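Local atomic coordinates of esterase D (Cellvibrio japonicus, PDB entry 2W46), a protein that carries a family 35 carbohydrate-binding module that recognises glucuronic acid, and as a whole probably takes part in degrading plant cell walls. Residues 36-41 against 123-128. Sequence-based numbering, arbitrary orientation. Where two conformers were deposited one is given.
With NA (sodium ion), chain D.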
ATOM      1  N   ALA A  36       7.229  -4.743   1.509  1.00  5.28           N
ATOM      2  CA  ALA A  36       6.362  -5.913   1.678  1.00  5.69           C
ATOM      3  C   ALA A  36       6.372  -6.754   0.411  1.00  6.01           C
ATOM      4  O   ALA A  36       6.183  -6.232  -0.693  1.00  6.06           O
ATOM      5  CB  ALA A  36       4.948  -5.457   2.006  1.00  5.11           C
ATOM      6  N   ASN A  37       6.578  -8.058   0.602  1.00  5.11           N
ATOM      7  CA  ASN A  37       6.593  -9.067  -0.448  1.00  5.25           C
ATOM      8  C   ASN A  37       5.448 -10.037  -0.147  1.00  4.71           C
ATOM      9  O   ASN A  37       5.570 -10.866   0.731  1.00  5.48           O
ATOM     10  CB  ASN A  37       7.945  -9.805  -0.411  1.00  4.85           C
ATOM     11  CG  ASN A  37       8.039 -10.934  -1.418  1.00  6.51           C
ATOM     12  OD1 ASN A  37       7.121 -11.153  -2.200  1.00  4.34           O
ATOM     13  ND2 ASN A  37       9.155 -11.657  -1.409  1.00  8.78           N
ATOM     14  N   THR A  38       4.326  -9.920  -0.844  1.00  5.28           N
ATOM     15  CA  THR A  38       3.179 -10.781  -0.580  1.00  4.28           C
ATOM     16  C   THR A  38       3.403 -12.234  -0.992  1.00  5.78           C
ATOM     17  O   THR A  38       4.188 -12.519  -1.917  1.00  4.30           O
ATOM     18  CB  THR A  38       1.898 -10.277  -1.296  1.00  4.60           C
ATOM     19  OG1 THR A  38       2.154 -10.150  -2.687  1.00  5.02           O
ATOM     20  CG2 THR A  38       1.453  -8.911  -0.749  1.00  3.01           C
ATOM     21  N   ASN A  39       2.693 -13.154  -0.321  1.00  5.74           N
ATOM     22  CA  ASN A  39       2.461 -14.485  -0.896  1.00  5.87           C
ATOM     23  C   ASN A  39       1.995 -14.354  -2.358  1.00  6.58           C
ATOM     24  O   ASN A  39       1.321 -13.389  -2.711  1.00  6.42           O
ATOM     25  CB  ASN A  39       1.360 -15.238  -0.103  1.00  4.31           C
ATOM     26  CG  ASN A  39       1.743 -15.468   1.349  1.00  5.57           C
ATOM     27  OD1 ASN A  39       2.913 -15.640   1.667  1.00  3.41           O
ATOM     28  ND2 ASN A  39       0.760 -15.476   2.224  1.00  4.00           N
ATOM     29  N   ASN A  40       2.305 -15.354  -3.177  1.00  6.31           N
ATOM     30  CA  ASN A  40       1.755 -15.442  -4.521  1.00  8.79           C
ATOM     31  C   ASN A  40       0.386 -16.073  -4.519  1.00  8.20           C
ATOM     32  O   ASN A  40       0.246 -17.230  -4.845  1.00  7.38           O
ATOM     33  CB  ASN A  40       2.720 -16.217  -5.436  1.00 10.10           C
ATOM     34  CG  ASN A  40       4.133 -15.741  -5.279  1.00 14.23           C
ATOM     35  OD1 ASN A  40       5.053 -16.530  -5.039  1.00 24.53           O
ATOM     36  ND2 ASN A  40       4.322 -14.449  -5.387  1.00 13.07           N
ATOM     37  N   ALA A  41      -0.625 -15.260  -4.214  1.00  7.64           N
ATOM     38  CA  ALA A  41      -1.969 -15.749  -3.997  1.00  6.91           C
ATOM     39  C   ALA A  41      -2.867 -14.566  -4.189  1.00  6.16           C
ATOM     40  O   ALA A  41      -2.555 -13.468  -3.673  1.00  5.60           O
ATOM     41  CB  ALA A  41      -2.108 -16.271  -2.562  1.00  7.18           C
ATOM     42  N   GLU A 123      -0.486 -14.004  -8.825  1.00  7.24           N
ATOM     43  CA  GLU A 123       0.903 -13.559  -8.690  0.50  7.54           C
ATOM     44  C   GLU A 123       1.126 -12.754  -7.410  1.00  7.48           C
ATOM     45  O   GLU A 123       2.275 -12.531  -7.012  1.00  6.14           O
ATOM     46  CB  GLU A 123       1.372 -12.756  -9.914  0.50  8.13           C
ATOM     47  CG  GLU A 123       1.543 -13.628 -11.162  0.50 10.19           C
ATOM     48  CD  GLU A 123       2.863 -13.380 -11.874  0.50 13.20           C
ATOM     49  OE1 GLU A 123       3.906 -13.362 -11.201  0.50 11.16           O
ATOM     50  OE2 GLU A 123       2.859 -13.221 -13.116  0.50 15.64           O
ATOM     51  N   GLY A 124       0.032 -12.362  -6.759  1.00  6.42           N
ATOM     52  CA  GLY A 124       0.150 -11.520  -5.567  1.00  6.24           C
ATOM     53  C   GLY A 124       0.359 -10.085  -6.025  1.00  6.04           C
ATOM     54  O   GLY A 124       0.095  -9.737  -7.207  1.00  5.85           O
ATOM     55  N   LEU A 125       0.810  -9.236  -5.098  1.00  5.82           N
ATOM     56  CA  LEU A 125       1.047  -7.847  -5.421  1.00  4.83           C
ATOM     57  C   LEU A 125       2.480  -7.701  -5.943  1.00  5.44           C
ATOM     58  O   LEU A 125       3.315  -8.591  -5.772  1.00  4.81           O
ATOM     59  CB  LEU A 125       0.866  -6.953  -4.162  1.00  5.20           C
ATOM     60  CG  LEU A 125      -0.550  -6.770  -3.599  1.00  2.20           C
ATOM     61  CD1 LEU A 125      -0.509  -6.010  -2.236  1.00  3.81           C
ATOM     62  CD2 LEU A 125      -1.373  -5.983  -4.617  1.00  5.30           C
ATOM     63  N   PRO A 126       2.785  -6.536  -6.518  1.00  5.94           N
ATOM     64  CA  PRO A 126       4.208  -6.220  -6.703  1.00  6.34           C
ATOM     65  C   PRO A 126       4.786  -6.036  -5.285  1.00  6.47           C
ATOM     66  O   PRO A 126       4.030  -6.033  -4.308  1.00  5.76           O
ATOM     67  CB  PRO A 126       4.166  -4.886  -7.417  1.00  6.37           C
ATOM     68  CG  PRO A 126       2.836  -4.277  -7.046  1.00  8.03           C
ATOM     69  CD  PRO A 126       1.889  -5.427  -6.886  1.00  5.17           C
ATOM     70  N   ASN A 127       6.096  -5.889  -5.153  1.00  6.44           N
ATOM     71  CA  ASN A 127       6.689  -5.531  -3.859  1.00  5.08           C
ATOM     72  C   ASN A 127       6.304  -4.101  -3.487  1.00  5.07           C
ATOM     73  O   ASN A 127       6.402  -3.176  -4.320  1.00  4.67           O
ATOM     74  CB  ASN A 127       8.210  -5.677  -3.924  1.00  4.77           C
ATOM     75  CG  ASN A 127       8.655  -7.145  -4.135  1.00  6.75           C
ATOM     76  OD1 ASN A 127       9.801  -7.422  -4.568  1.00 11.46           O
ATOM     77  ND2 ASN A 127       7.765  -8.095  -3.800  1.00  4.34           N
ATOM     78  N   ILE A 128       5.886  -3.902  -2.249  1.00  4.08           N
ATOM     79  CA  ILE A 128       5.312  -2.602  -1.877  1.00  4.29           C
ATOM     80  C   ILE A 128       6.245  -1.907  -0.890  1.00  4.02           C
ATOM     81  O   ILE A 128       6.448  -2.385   0.224  1.00  3.15           O
ATOM     82  CB  ILE A 128       3.891  -2.740  -1.225  1.00  4.36           C
ATOM     83  CG1 ILE A 128       2.871  -3.502  -2.130  1.00  5.02           C
ATOM     84  CG2 ILE A 128       3.397  -1.388  -0.799  1.00  5.40           C
ATOM     85  CD1 ILE A 128       2.634  -2.903  -3.486  1.00  7.88           C
TER
HETATM   86 NA    NA D1149       5.577 -11.544  -3.774  1.00  6.58          NA
HETATM   87  O   HOH W   1       5.245  -9.028  -3.600  1.00  5.63           O
HETATM   88  O   HOH W   2       3.514 -11.586  -4.873  1.00  9.28           O
HETATM   89  O   HOH W   3       6.490 -13.418  -4.645  1.00 22.40           O
HETATM   90  O   HOH W   4       7.239 -10.453  -5.389  1.00 11.90           O
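A36 and I128 form a single antiparallel bridge in the beta-sandwich of this carbohydrate-binding module, a hydrogen-bonded pair joined by A36 N to I128 O and I128 N to A36 O, each 2.8 Å. These two bonds make this end tight, and the small methyl of A36 lies beside I128 CB and packs on V46. Past N127 the chains bow apart around T38 and L125, then close again where N40 meets G124. With OG1 between its backbone N and carbonyl carbon (chi1 55°), T38 accepts a hydrogen bond from L125 N at 2.9 Å and donates one to a sodium-bound water, while CG2 packs against L125 CD1. Glycine suits position 124, where phi is positive.

N37 and N127, which bind glucuronate in the sugar-bound module, lie side by side; D24 binds N37 ND2, leaving OD1 to a sodium ion. Four waters complete the metal's shell, three also reaching N127 ND2, L125 O or E123 O. The solvent side, at N40 and E123, is looser: N40 ND2 reaches E123 O from above its carbonyl plane, at 3.2 Å. The sodium, in a site that can also hold calcium, lies 2.2 Å from N37 OD1 and 2.5 Å from T38 O.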